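PDB 6JYI: transcriptional repressor PadR from Bacillus cereus, which acts as a PadR-like transcriptional regulator that binds DNA and probably represses the genes under its control. Local coordinates for the interface of chains A and B. Coordinates in Å, arbitrary orientation; residue numbers count along the deposited sequence, not the author numbering. Chains: chain A/B, Transcriptional repressor PadR.

The interface of chains A and B. Residues chain A 103, 106, 121, 167-168, 171; chain B 152, 155-156.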
loop_
_atom_site.group_PDB
_atom_site.type_symbol
_atom_site.label_atom_id
_atom_site.label_comp_id
_atom_site.label_asym_id
_atom_site.label_seq_id
_atom_site.Cartn_x
_atom_site.Cartn_y
_atom_site.Cartn_z
ATOM N N LEU A 103 -2.795 -10.353 4.453
ATOM C CA LEU A 103 -1.684 -11.226 4.119
ATOM C C LEU A 103 -0.910 -11.688 5.367
ATOM O O LEU A 103 -0.379 -12.796 5.371
ATOM C CB LEU A 103 -0.760 -10.618 3.075
ATOM C CG LEU A 103 -1.403 -10.449 1.686
ATOM C CD1 LEU A 103 -0.486 -9.696 0.707
ATOM C CD2 LEU A 103 -1.805 -11.802 1.122
HETATM N N MSE A 106 -2.881 -14.530 6.868
HETATM C CA MSE A 106 -2.561 -15.737 6.124
HETATM C C MSE A 106 -1.182 -16.252 6.536
HETATM O O MSE A 106 -1.006 -17.453 6.734
HETATM C CB MSE A 106 -2.580 -15.523 4.620
HETATM C CG MSE A 106 -3.900 -15.099 4.061
HETATM SE SE MSE A 106 -5.294 -16.421 4.267
HETATM C CE MSE A 106 -6.297 -15.553 5.687
ATOM N N ILE A 121 -10.683 -15.230 3.509
ATOM C CA ILE A 121 -10.441 -15.238 2.064
ATOM C C ILE A 121 -11.681 -14.755 1.308
ATOM O O ILE A 121 -11.582 -13.936 0.399
ATOM C CB ILE A 121 -9.966 -16.624 1.535
ATOM C CG1 ILE A 121 -8.512 -16.882 1.964
ATOM C CG2 ILE A 121 -10.048 -16.687 -0.003
ATOM C CD1 ILE A 121 -8.066 -18.310 1.756
ATOM N N THR A 167 -6.318 -15.367 -7.834
ATOM C CA THR A 167 -5.448 -16.181 -6.999
ATOM C C THR A 167 -6.189 -16.672 -5.766
ATOM O O THR A 167 -6.145 -17.850 -5.450
ATOM C CB THR A 167 -4.187 -15.416 -6.572
ATOM O OG1 THR A 167 -3.374 -15.161 -7.717
ATOM C CG2 THR A 167 -3.372 -16.217 -5.569
ATOM N N LEU A 168 -6.922 -15.786 -5.110
ATOM C CA LEU A 168 -7.625 -16.150 -3.891
ATOM C C LEU A 168 -8.744 -17.144 -4.130
ATOM O O LEU A 168 -8.911 -18.075 -3.335
ATOM C CB LEU A 168 -8.139 -14.910 -3.146
ATOM C CG LEU A 168 -7.041 -14.060 -2.503
ATOM C CD1 LEU A 168 -7.642 -12.771 -1.951
ATOM C CD2 LEU A 168 -6.277 -14.805 -1.404
ATOM N N LYS A 171 -7.046 -20.434 -4.203
ATOM C CA LYS A 171 -6.685 -20.882 -2.868
ATOM C C LYS A 171 -7.907 -21.429 -2.120
ATOM O O LYS A 171 -7.811 -22.436 -1.412
ATOM C CB LYS A 171 -6.001 -19.756 -2.083
ATOM C CG LYS A 171 -4.711 -19.244 -2.735
ATOM C CD LYS A 171 -3.672 -20.356 -2.850
ATOM C CE LYS A 171 -2.408 -19.869 -3.491
ATOM N NZ LYS A 171 -1.339 -20.877 -3.551
ATOM N N ILE B 152 0.112 -18.393 0.365
ATOM C CA ILE B 152 -0.895 -17.469 -0.150
ATOM C C ILE B 152 -0.302 -16.073 -0.350
ATOM O O ILE B 152 -0.465 -15.465 -1.424
ATOM C CB ILE B 152 -2.124 -17.401 0.782
ATOM C CG1 ILE B 152 -2.882 -18.712 0.739
ATOM C CG2 ILE B 152 -3.058 -16.253 0.384
ATOM C CD1 ILE B 152 -4.019 -18.821 1.735
ATOM N N ASP B 155 2.137 -16.185 -3.353
ATOM C CA ASP B 155 1.431 -16.288 -4.630
ATOM C C ASP B 155 0.607 -15.046 -4.988
ATOM O O ASP B 155 0.501 -14.702 -6.167
ATOM C CB ASP B 155 0.501 -17.493 -4.618
ATOM C CG ASP B 155 1.250 -18.803 -4.696
ATOM O OD1 ASP B 155 2.465 -18.778 -4.964
ATOM O OD2 ASP B 155 0.594 -19.849 -4.549
ATOM N N VAL B 156 -0.003 -14.403 -3.990
ATOM C CA VAL B 156 -0.781 -13.187 -4.232
ATOM C C VAL B 156 0.177 -12.095 -4.726
ATOM O O VAL B 156 -0.158 -11.342 -5.642
ATOM C CB VAL B 156 -1.558 -12.724 -2.995
ATOM C CG1 VAL B 156 -2.097 -11.299 -3.183
ATOM C CG2 VAL B 156 -2.725 -13.655 -2.714
#
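B:Ile152 pushes into chain A among A:Met106, A:Ile121, A:Leu168 and A:Lys171. It projects from helix 148-178 of chain B. At CB the side chain forks. On the short branch, CG2 of B:Ile152 meets CG of A:Met106 at 3.9 Å. The same methyl touches CD2 of A:Leu168, and the A:Leu168 and B:Ile152 side chains cross at about a right angle. On the long branch, CG1 of B:Ile152 packs against CG of A:Lys171 at 4.0 Å. These two side chains run past each other in opposite directions. An extended chi2 (173°) carries CD1 out to A:Met106 and A:Ile121. There CD1 of B:Ile152 contacts SE of A:Met106, a selenomethionine, at 3.7 Å. CD1 of B:Ile152 also meets CD1 of A:Ile121 tip to tip, at 4.1 Å.

One turn further along, CG2 of B:Val156 packs against CG2 of A:Thr167 at 3.9 Å. The same methyl reaches CD2 of A:Leu168, so that leucine methyl is shared by B:Ile152 and B:Val156. A:Leu103 flanks the valine more loosely.

A:Lys171 bends at chi2 (-61°) and is then extended to its amine. NZ forms a salt bridge and hydrogen bond with OD2 of B:Asp155, which accepts with its anti lone pair. The modelled separation is very short, so its exact length is doubtful.

Apolar packing around B:Ile152 and B:Val156 is joined by this salt bridge alongside it. The patch recurs across the two-fold axis, and both copies probably help hold the dimer typical of PadR proteins.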